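Local coordinates for beta-amyloid-like protein (Caenorhabditis elegans, PDB 3K66) that probably acts as a membrane-anchored, heparin-binding cell-adhesion protein in neural development, as a homologue of human amyloid precursor protein, at residues K38-L43 with A67-T72; S1-F6 with E22-E27; H108-A113 with N178-M183; S125-L130 with K192-I197. One frame throughout, in Å; residues are numbered along the deposited sequence.

Interaction 1 of 4, residues K38-L43 with A67-T72; sequences KEWGDL and ARFQKT
Arg68 O, just ahead of the Phe69 that meets Trp40, accepts two bonds from one residue: the helical bond from Thr72 N at 2.7 Å and a weak one from the hydroxyl, with Thr72 OG1 3.3 Å from Arg68 O. Across the contact the meeting is aromatic. The indole corner leads, with Trp40 CD1 poised over the centre of the Phe69 ring, 3.3 Å above its plane and 3.5 Å from Phe69 CG. The Trp40 five-membered ring and the Phe69 ring have centroids 4.1 Å apart and planes inclined at 43°, an oblique pairing rather than a parallel overlap. Both side chains have CG anti to the backbone N (chi1 -171° in Trp40, 172° in Phe69), which carries each ring off the same flank of the helix pair, where the two meet at the surface. The helices, 14-53 and 55-119, double back on each other as the long antiparallel coiled coil of the E2 domain, and this pair lies on its surface. Phe69 also rests on Val36 and Met37 of helix 14-53, while Leu43 touches Phe61 and Met65 on the partner helix. With an alanine at Phe69, the indole would probably lose the ring beneath CD1 and be freer to turn. The indole nitrogen also lies over this ring, Trp40 NE1 being 3.7 Å from Phe69 CD2, in van der Waals contact.

Interaction 2 of 4, residues S1-F6 with E22-E27; sequences SQDPYF and EMRMDE
Asp3 and Arg24 face each other across backbones that stay well apart, their CA atoms 9.1 Å from one another, and the N-terminal segment 1-6 reaches helix 14-53 through side chains. The long arm belongs to Arg24. Its chain bends at chi3 (-121°), bringing the guanidinium to the Asp3 carboxylate, where NH1 forms a salt bridge to OD2. The modelled separation of Arg24 NH1 and Asp3 OD2, 2.4 Å, is too short to be taken literally at this resolution, and the exact place of NH1 is doubtful. The same oxygen turns back on its own chain: Tyr5 N donates to Asp3 OD2 at 3.2 Å, meeting it on the anti side and 21° out of the carboxylate plane. This bond to the backbone two residues on defines an Asx turn, which fixes the rotation of the carboxylate presented to the arginine. Just ahead, Asp3 N donates to Gln2 OE1 at 2.7 Å, in the carbonyl plane and on a lone pair. Tyr5 CB lies at the edge of the guanidinium, in its plane, 4.0 Å from Arg24 NH2. Beyond CB the tyrosine leads away from segment 22-27, its OH bonded to Glu14 and its ring in a cation-pi contact with Arg94 of helix 55-119. The ring thereby sits between the two long helices, touching Phe18 and Ala21 on one and His91 on the other.

Interaction 3 of 4, residues H108-A113 with N178-M183; sequences HDYRQA and NGTLAM
Tyr110 and Met183 bury the most surface where helix 55-119 meets the end of helix 163-182 in the C-terminal helical bundle of the E2 domain, and Arg111 adds an outer strip. Tyr110 has CG anti to the backbone N (chi1 178°), which sends the phenol across to the other segment. Its hydroxyl donates to a main-chain carbonyl, Tyr110 OH lying 3.1 Å from Thr180 O, though the place of the hydroxyl is less certain. Along the same flank Tyr110 CE1 packs 3.5 Å from the methyl Thr180 CG2, while Thr180 OG1 bonds to Arg176 O within its own helix. Met183 brings its sulfur to the ring edge, SD 3.9 Å from Tyr110 CE1, a Met-aromatic contact with SD 77° off the ring normal. The bent Arg111 chain crosses the methionine at about a right angle, putting NE 3.6 Å from Met183 SD. A phenylalanine in place of Tyr110 would probably keep the edge contact with sulfur but leave Thr180 O without its hydroxyl partner. The chemistry is thus mixed: a single polar link ties a largely apolar interface, with the sulfur touching an aromatic edge and a probably charged guanidinium in directions about a right angle apart.

Interaction 4 of 4, residues S125-L130 with K192-I197; sequences SVLQSL and KYVRPI
In the C-terminal helical bundle of the E2 domain, Leu127 and Val194 form the centre of the contact by which the start of helix 195-209 packs on helix 123-154. The backbones come close here, with Leu127 CA and Val194 CA 6.3 Å apart, and everything that meets between the segments is aliphatic carbon. One methyl does most of the work on the second segment: Val194 CG1, placed anti to its own backbone N (chi1 -172°), lies 3.7 Å from Leu127 CB and 3.9 Å from Leu127 CD1. It therefore fits alongside the base and one branch of the leucine, and the two side chains slide past each other in opposite directions. The methyl Val126 CG1 approaches Val194 CG1 more loosely, at 4.4 Å, so that neighbouring residues on helix 123-154 flank the same valine. Val126 also reaches Ala113 of helix 55-119, and Leu130, a turn further on, touches Tyr110 of that helix. Helix 123-154 thus lies between two partners, presenting apolar side chains to both. On the second segment a weak bond from Ile197 N to Val194 O, 3.0 Å long, links the residues whose side chains reach Leu127. Val194 is buried, whereas Ile197 lies at the exposed margin of the patch. The isoleucine meets the leucine at about a right angle and uses its branch methyl: Ile197 CG2 rests 3.8 Å from Leu127 CD2, the other fork of the leucine.

How the interactions relate
Interactions 1 and 2 share helix 14-53, their centres 26 Å apart, and belong to the N-terminal half of the elongated E2 domain. Interactions 3 and 4 lie on the opposite side of the chain's centre; interaction 3 is centred 62 Å from interaction 1. Helix 55-119 spans this length, serving interaction 1 near its start and interaction 3 near its end, so one continuous helix joins the two halves. Interaction 2 comes first in the chain, then interaction 1, then 3 and 4, whose segments alternate. These last two are centred only 10 Å apart and touch: Ser129 OG lies 3.0 Å from Asp109 O, a probable hydrogen bond, making them neighbouring parts of one bundle.

Interaction 1 of 4, residues K38-L43 with A67-T72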
# COMPACT_ATOMS: atom_id res chain seq x y z
N LYS A 38 15.18 19.44 -21.30
CA LYS A 38 16.39 19.91 -21.98
C LYS A 38 15.96 20.34 -23.38
O LYS A 38 16.36 21.39 -23.87
CB LYS A 38 17.43 18.78 -22.08
CG LYS A 38 18.51 19.15 -22.95
N GLU A 39 15.13 19.52 -24.02
CA GLU A 39 14.64 19.84 -25.35
C GLU A 39 13.94 21.21 -25.29
O GLU A 39 14.16 22.08 -26.14
CB GLU A 39 13.67 18.75 -25.85
CG GLU A 39 14.26 17.34 -25.87
CD GLU A 39 13.29 16.26 -26.37
OE1 GLU A 39 12.13 16.23 -25.90
OE2 GLU A 39 13.69 15.43 -27.21
N TRP A 40 13.13 21.41 -24.25
CA TRP A 40 12.42 22.68 -24.07
C TRP A 40 13.42 23.81 -24.03
O TRP A 40 13.22 24.87 -24.63
CB TRP A 40 11.62 22.67 -22.77
CG TRP A 40 10.69 23.84 -22.63
CD1 TRP A 40 9.47 23.99 -23.22
CD2 TRP A 40 10.96 25.07 -21.95
NE1 TRP A 40 8.96 25.24 -22.94
CE2 TRP A 40 9.85 25.92 -22.16
CE3 TRP A 40 12.03 25.53 -21.16
CZ2 TRP A 40 9.80 27.22 -21.64
CZ3 TRP A 40 11.97 26.82 -20.64
CH2 TRP A 40 10.86 27.64 -20.87
N GLY A 41 14.50 23.59 -23.29
CA GLY A 41 15.55 24.58 -23.14
C GLY A 41 16.23 24.98 -24.44
O GLY A 41 16.36 26.17 -24.73
N ASP A 42 16.66 24.00 -25.23
CA ASP A 42 17.30 24.31 -26.49
C ASP A 42 16.27 25.04 -27.36
O ASP A 42 16.58 26.06 -27.97
CB ASP A 42 17.76 23.04 -27.20
CG ASP A 42 18.71 22.23 -26.36
OD1 ASP A 42 19.40 22.81 -25.49
OD2 ASP A 42 18.79 21.00 -26.60
N LEU A 43 15.04 24.52 -27.38
CA LEU A 43 13.97 25.12 -28.18
C LEU A 43 13.72 26.56 -27.79
O LEU A 43 13.60 27.43 -28.65
CB LEU A 43 12.66 24.33 -28.04
CG LEU A 43 12.55 23.08 -28.92
CD1 LEU A 43 11.44 22.18 -28.40
CD2 LEU A 43 12.34 23.48 -30.37
N ALA A 67 2.61 23.92 -28.30
CA ALA A 67 1.68 22.83 -28.61
C ALA A 67 2.41 21.51 -28.44
O ALA A 67 1.99 20.65 -27.66
CB ALA A 67 1.17 22.99 -30.03
N ARG A 68 3.52 21.36 -29.15
CA ARG A 68 4.30 20.13 -29.06
C ARG A 68 4.65 19.80 -27.62
O ARG A 68 4.36 18.70 -27.13
CB ARG A 68 5.59 20.25 -29.87
CG ARG A 68 5.44 19.66 -31.16
N PHE A 69 5.28 20.75 -26.95
CA PHE A 69 5.70 20.56 -25.57
C PHE A 69 4.51 20.27 -24.67
O PHE A 69 4.52 19.29 -23.92
CB PHE A 69 6.44 21.80 -25.11
CG PHE A 69 6.78 21.82 -23.65
CD1 PHE A 69 7.69 20.93 -23.11
CD2 PHE A 69 6.19 22.76 -22.82
CE1 PHE A 69 8.03 20.99 -21.75
CE2 PHE A 69 6.53 22.83 -21.48
CZ PHE A 69 7.44 21.94 -20.93
N GLN A 70 3.47 21.09 -24.74
CA GLN A 70 2.31 20.84 -23.90
C GLN A 70 1.91 19.39 -24.11
O GLN A 70 1.84 18.62 -23.15
CB GLN A 70 1.17 21.77 -24.25
N LYS A 71 1.68 19.01 -25.36
CA LYS A 71 1.29 17.64 -25.67
C LYS A 71 2.27 16.59 -25.16
O LYS A 71 1.87 15.63 -24.50
CB LYS A 71 1.09 17.46 -27.17
CG LYS A 71 -0.33 17.75 -27.62
CD LYS A 71 -0.45 17.81 -29.14
CE LYS A 71 -0.06 19.18 -29.69
NZ LYS A 71 -0.40 19.31 -31.13
N THR A 72 3.56 16.77 -25.45
CA THR A 72 4.53 15.79 -24.98
C THR A 72 4.49 15.60 -23.47
O THR A 72 4.58 14.48 -22.98
CB THR A 72 5.96 16.14 -25.36
OG1 THR A 72 6.15 15.95 -26.78
CG2 THR A 72 6.91 15.23 -24.62

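Interaction 2 of 4, residues S1-F6 with E22-E27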
# COMPACT_ATOMS: atom_id res chain seq x y z
N SER A 1 11.80 -6.93 -23.24
CA SER A 1 11.34 -7.65 -22.02
C SER A 1 10.60 -6.70 -21.08
O SER A 1 10.40 -5.53 -21.40
CB SER A 1 12.53 -8.25 -21.28
OG SER A 1 13.32 -7.24 -20.65
N GLN A 2 10.15 -7.22 -19.94
CA GLN A 2 9.45 -6.44 -18.93
C GLN A 2 10.34 -6.40 -17.70
O GLN A 2 11.46 -6.90 -17.72
CB GLN A 2 8.09 -7.07 -18.58
CG GLN A 2 6.85 -6.23 -18.99
CD GLN A 2 6.67 -4.98 -18.16
OE1 GLN A 2 7.55 -4.60 -17.38
NE2 GLN A 2 5.52 -4.32 -18.31
N ASP A 3 9.83 -5.81 -16.62
CA ASP A 3 10.58 -5.73 -15.39
C ASP A 3 10.56 -7.10 -14.73
O ASP A 3 9.56 -7.81 -14.80
CB ASP A 3 9.93 -4.71 -14.45
CG ASP A 3 10.91 -4.12 -13.46
OD1 ASP A 3 11.57 -3.13 -13.82
OD2 ASP A 3 11.00 -4.65 -12.33
N PRO A 4 11.66 -7.50 -14.07
CA PRO A 4 11.67 -8.81 -13.42
C PRO A 4 10.71 -8.85 -12.22
O PRO A 4 10.29 -9.92 -11.77
CB PRO A 4 13.13 -8.99 -13.00
CG PRO A 4 13.62 -7.60 -12.83
CD PRO A 4 12.96 -6.82 -13.94
N TYR A 5 10.34 -7.67 -11.72
CA TYR A 5 9.43 -7.53 -10.59
C TYR A 5 8.07 -8.22 -10.76
O TYR A 5 7.54 -8.77 -9.79
CB TYR A 5 9.17 -6.05 -10.31
CG TYR A 5 8.00 -5.83 -9.38
CD1 TYR A 5 8.15 -5.95 -7.99
CD2 TYR A 5 6.71 -5.61 -9.88
CE1 TYR A 5 7.06 -5.86 -7.13
CE2 TYR A 5 5.60 -5.53 -9.03
CZ TYR A 5 5.79 -5.66 -7.65
OH TYR A 5 4.72 -5.59 -6.79
N PHE A 6 7.51 -8.17 -11.97
CA PHE A 6 6.20 -8.77 -12.25
C PHE A 6 6.08 -10.29 -12.30
O PHE A 6 4.96 -10.80 -12.30
CB PHE A 6 5.61 -8.19 -13.54
CG PHE A 6 5.28 -6.73 -13.44
CD1 PHE A 6 6.15 -5.78 -13.94
CD2 PHE A 6 4.11 -6.31 -12.80
CE1 PHE A 6 5.89 -4.42 -13.81
CE2 PHE A 6 3.83 -4.96 -12.65
CZ PHE A 6 4.72 -4.00 -13.16
N GLU A 22 9.66 0.33 -7.84
CA GLU A 22 9.18 1.68 -7.87
C GLU A 22 10.28 2.71 -8.15
O GLU A 22 10.05 3.71 -8.81
CB GLU A 22 8.47 1.98 -6.57
CG GLU A 22 8.04 3.38 -6.39
CD GLU A 22 7.13 3.50 -5.19
OE1 GLU A 22 7.47 2.92 -4.13
OE2 GLU A 22 6.08 4.16 -5.33
N MET A 23 11.48 2.44 -7.65
CA MET A 23 12.60 3.33 -7.87
C MET A 23 13.06 3.21 -9.31
O MET A 23 13.34 4.21 -9.96
CB MET A 23 13.75 2.98 -6.93
CG MET A 23 13.35 3.05 -5.46
SD MET A 23 14.70 2.79 -4.23
CE MET A 23 14.40 4.22 -3.12
N ARG A 24 13.14 1.99 -9.81
CA ARG A 24 13.56 1.76 -11.17
C ARG A 24 12.58 2.47 -12.10
O ARG A 24 12.98 3.08 -13.10
CB ARG A 24 13.61 0.26 -11.46
CG ARG A 24 14.24 -0.48 -10.30
CD ARG A 24 14.93 -1.77 -10.70
NE ARG A 24 14.37 -2.93 -10.00
CZ ARG A 24 13.25 -3.54 -10.37
NH1 ARG A 24 12.58 -3.10 -11.43
NH2 ARG A 24 12.80 -4.58 -9.68
N MET A 25 11.30 2.42 -11.76
CA MET A 25 10.29 3.08 -12.57
C MET A 25 10.46 4.58 -12.41
O MET A 25 10.64 5.30 -13.39
CB MET A 25 8.89 2.67 -12.11
CG MET A 25 7.77 3.55 -12.67
SD MET A 25 6.08 3.09 -12.21
CE MET A 25 5.78 4.12 -10.75
N ASP A 26 10.40 5.03 -11.16
CA ASP A 26 10.53 6.44 -10.82
C ASP A 26 11.74 7.07 -11.53
O ASP A 26 11.63 8.15 -12.12
CB ASP A 26 10.67 6.58 -9.30
CG ASP A 26 9.90 7.79 -8.74
OD1 ASP A 26 10.05 8.90 -9.28
OD2 ASP A 26 9.16 7.62 -7.75
N GLU A 27 12.88 6.38 -11.49
CA GLU A 27 14.11 6.87 -12.12
C GLU A 27 14.03 6.88 -13.64
O GLU A 27 14.49 7.82 -14.29
CB GLU A 27 15.29 6.02 -11.69
CG GLU A 27 16.63 6.56 -12.14
CD GLU A 27 17.66 5.47 -12.29
OE1 GLU A 27 17.90 4.73 -11.30
OE2 GLU A 27 18.25 5.36 -13.39

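Interaction 3 of 4, residues H108-A113 with N178-M183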
# COMPACT_ATOMS: atom_id res chain seq x y z
N HIS A 108 -4.35 -21.52 12.07
CA HIS A 108 -4.03 -22.94 12.23
C HIS A 108 -3.28 -23.16 13.53
O HIS A 108 -3.73 -23.90 14.38
CB HIS A 108 -3.18 -23.44 11.06
CG HIS A 108 -2.66 -24.84 11.23
ND1 HIS A 108 -3.40 -25.96 10.90
CD2 HIS A 108 -1.50 -25.29 11.75
CE1 HIS A 108 -2.71 -27.04 11.20
NE2 HIS A 108 -1.55 -26.67 11.72
N ASP A 109 -2.13 -22.51 13.66
CA ASP A 109 -1.34 -22.63 14.87
C ASP A 109 -2.26 -22.37 16.08
O ASP A 109 -2.11 -23.01 17.12
CB ASP A 109 -0.18 -21.63 14.89
CG ASP A 109 0.84 -21.88 13.79
OD1 ASP A 109 1.15 -23.05 13.50
OD2 ASP A 109 1.36 -20.91 13.21
N TYR A 110 -3.21 -21.44 15.94
CA TYR A 110 -4.12 -21.12 17.05
C TYR A 110 -5.04 -22.25 17.46
O TYR A 110 -5.06 -22.64 18.64
CB TYR A 110 -5.02 -19.92 16.72
CG TYR A 110 -6.02 -19.58 17.83
CD1 TYR A 110 -7.36 -19.39 17.55
CD2 TYR A 110 -5.59 -19.37 19.14
CE1 TYR A 110 -8.26 -18.98 18.53
CE2 TYR A 110 -6.46 -18.96 20.14
CZ TYR A 110 -7.79 -18.76 19.82
OH TYR A 110 -8.65 -18.27 20.79
N ARG A 111 -5.82 -22.74 16.51
CA ARG A 111 -6.75 -23.82 16.78
C ARG A 111 -6.05 -25.07 17.26
O ARG A 111 -6.56 -25.78 18.12
CB ARG A 111 -7.56 -24.11 15.54
CG ARG A 111 -8.59 -23.04 15.22
CD ARG A 111 -9.95 -23.68 15.05
NE ARG A 111 -10.88 -23.25 16.08
CZ ARG A 111 -12.04 -23.85 16.34
NH1 ARG A 111 -12.41 -24.93 15.64
NH2 ARG A 111 -12.85 -23.36 17.28
N GLN A 112 -4.87 -25.36 16.72
CA GLN A 112 -4.15 -26.54 17.16
C GLN A 112 -3.78 -26.29 18.61
O GLN A 112 -3.95 -27.16 19.48
CB GLN A 112 -2.89 -26.76 16.30
CG GLN A 112 -2.67 -28.24 15.89
CD GLN A 112 -1.50 -28.46 14.95
OE1 GLN A 112 -1.60 -29.22 13.97
NE2 GLN A 112 -0.39 -27.82 15.23
N ALA A 113 -3.28 -25.08 18.88
CA ALA A 113 -2.89 -24.70 20.23
C ALA A 113 -4.02 -25.03 21.19
O ALA A 113 -3.80 -25.51 22.31
CB ALA A 113 -2.57 -23.22 20.28
N ASN A 178 -12.90 -10.52 17.30
CA ASN A 178 -13.73 -10.85 18.45
C ASN A 178 -14.13 -12.32 18.38
O ASN A 178 -13.93 -13.07 19.34
CB ASN A 178 -14.96 -9.94 18.55
CG ASN A 178 -14.62 -8.63 19.24
OD1 ASN A 178 -15.18 -7.59 18.94
ND2 ASN A 178 -13.68 -8.68 20.19
N GLY A 179 -14.64 -12.74 17.24
CA GLY A 179 -15.01 -14.12 17.08
C GLY A 179 -13.87 -15.02 17.51
O GLY A 179 -14.06 -16.01 18.22
N THR A 180 -12.65 -14.67 17.12
CA THR A 180 -11.53 -15.51 17.49
C THR A 180 -11.31 -15.56 19.00
O THR A 180 -10.91 -16.59 19.55
CB THR A 180 -10.28 -15.05 16.75
OG1 THR A 180 -10.58 -14.93 15.35
CG2 THR A 180 -9.16 -16.06 16.91
N LEU A 181 -11.60 -14.45 19.69
CA LEU A 181 -11.49 -14.39 21.15
C LEU A 181 -12.63 -15.24 21.76
O LEU A 181 -12.45 -15.91 22.79
CB LEU A 181 -11.58 -12.93 21.63
CG LEU A 181 -10.33 -12.09 21.35
CD1 LEU A 181 -10.68 -10.63 21.03
CD2 LEU A 181 -9.42 -12.14 22.56
N ALA A 182 -13.79 -15.22 21.12
CA ALA A 182 -14.91 -16.00 21.61
C ALA A 182 -14.52 -17.49 21.72
O ALA A 182 -15.02 -18.21 22.58
CB ALA A 182 -16.13 -15.83 20.69
N MET A 183 -13.63 -17.94 20.86
CA MET A 183 -13.23 -19.33 20.91
C MET A 183 -12.70 -19.73 22.26
O MET A 183 -12.58 -20.92 22.54
CB MET A 183 -12.22 -19.63 19.80
CG MET A 183 -12.90 -19.78 18.45
SD MET A 183 -11.77 -19.89 17.06
CE MET A 183 -12.85 -19.41 15.66

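Interaction 4 of 4, residues S125-L130 with K192-I197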
# COMPACT_ATOMS: atom_id res chain seq x y z
N SER A 125 1.51 -21.52 24.58
CA SER A 125 1.40 -21.62 23.13
C SER A 125 0.09 -21.04 22.61
O SER A 125 0.07 -20.39 21.56
CB SER A 125 1.54 -23.08 22.70
OG SER A 125 1.54 -23.18 21.29
N VAL A 126 -1.00 -21.27 23.32
CA VAL A 126 -2.29 -20.74 22.88
C VAL A 126 -2.19 -19.23 22.68
O VAL A 126 -2.56 -18.72 21.62
CB VAL A 126 -3.43 -21.12 23.89
CG1 VAL A 126 -4.58 -20.11 23.82
CG2 VAL A 126 -3.97 -22.50 23.54
N LEU A 127 -1.68 -18.55 23.70
CA LEU A 127 -1.50 -17.10 23.69
C LEU A 127 -0.59 -16.60 22.57
O LEU A 127 -0.99 -15.74 21.78
CB LEU A 127 -0.94 -16.66 25.04
CG LEU A 127 -0.56 -15.19 25.25
CD1 LEU A 127 -1.67 -14.27 24.80
CD2 LEU A 127 -0.28 -14.96 26.73
N GLN A 128 0.62 -17.14 22.48
CA GLN A 128 1.57 -16.73 21.44
C GLN A 128 0.93 -16.94 20.09
O GLN A 128 1.23 -16.23 19.12
CB GLN A 128 2.85 -17.56 21.52
CG GLN A 128 3.95 -16.75 21.89
N SER A 129 0.03 -17.91 20.03
CA SER A 129 -0.67 -18.23 18.80
C SER A 129 -1.70 -17.14 18.49
O SER A 129 -1.78 -16.62 17.37
CB SER A 129 -1.37 -19.58 18.94
OG SER A 129 -1.68 -20.08 17.66
N LEU A 130 -2.46 -16.78 19.52
CA LEU A 130 -3.48 -15.75 19.42
C LEU A 130 -2.87 -14.40 19.03
O LEU A 130 -3.32 -13.76 18.07
CB LEU A 130 -4.20 -15.63 20.76
CG LEU A 130 -5.54 -14.91 20.73
CD1 LEU A 130 -6.42 -15.55 19.68
CD2 LEU A 130 -6.20 -15.02 22.10
N LYS A 192 -9.91 -17.46 31.53
CA LYS A 192 -9.77 -16.59 32.67
C LYS A 192 -8.38 -15.97 32.71
O LYS A 192 -8.23 -14.81 33.09
CB LYS A 192 -10.04 -17.39 33.95
CG LYS A 192 -10.24 -16.55 35.07
N TYR A 193 -7.36 -16.71 32.28
CA TYR A 193 -6.00 -16.18 32.34
C TYR A 193 -5.39 -15.69 31.02
O TYR A 193 -4.54 -14.80 31.03
CB TYR A 193 -5.09 -17.21 33.01
CG TYR A 193 -5.56 -17.58 34.41
CD1 TYR A 193 -6.22 -18.78 34.65
CD2 TYR A 193 -5.39 -16.70 35.48
CE1 TYR A 193 -6.70 -19.10 35.94
CE2 TYR A 193 -5.87 -17.01 36.77
CZ TYR A 193 -6.52 -18.21 36.99
OH TYR A 193 -7.01 -18.49 38.24
N VAL A 194 -5.81 -16.25 29.89
CA VAL A 194 -5.24 -15.82 28.61
C VAL A 194 -5.94 -14.60 28.00
O VAL A 194 -5.28 -13.70 27.46
CB VAL A 194 -5.25 -16.96 27.55
CG1 VAL A 194 -4.46 -16.51 26.32
CG2 VAL A 194 -4.64 -18.21 28.10
N ARG A 195 -7.27 -14.57 28.08
CA ARG A 195 -8.06 -13.48 27.50
C ARG A 195 -7.65 -12.05 27.86
O ARG A 195 -7.26 -11.27 26.98
CB ARG A 195 -9.55 -13.68 27.82
CG ARG A 195 -10.44 -12.55 27.37
CD ARG A 195 -11.86 -13.01 27.19
NE ARG A 195 -12.67 -12.01 26.49
CZ ARG A 195 -12.99 -10.83 27.00
NH1 ARG A 195 -12.56 -10.50 28.21
NH2 ARG A 195 -13.70 -10.00 26.27
N PRO A 196 -7.70 -11.68 29.16
CA PRO A 196 -7.32 -10.31 29.52
C PRO A 196 -5.92 -9.96 29.00
O PRO A 196 -5.62 -8.80 28.78
CB PRO A 196 -7.41 -10.33 31.04
CG PRO A 196 -7.03 -11.71 31.37
CD PRO A 196 -7.79 -12.53 30.36
N ILE A 197 -5.08 -10.97 28.80
CA ILE A 197 -3.74 -10.70 28.27
C ILE A 197 -3.77 -10.38 26.77
O ILE A 197 -3.15 -9.40 26.31
CB ILE A 197 -2.78 -11.88 28.51
CG1 ILE A 197 -2.68 -12.18 30.00
CG2 ILE A 197 -1.39 -11.54 27.99
CD1 ILE A 197 -1.76 -13.34 30.32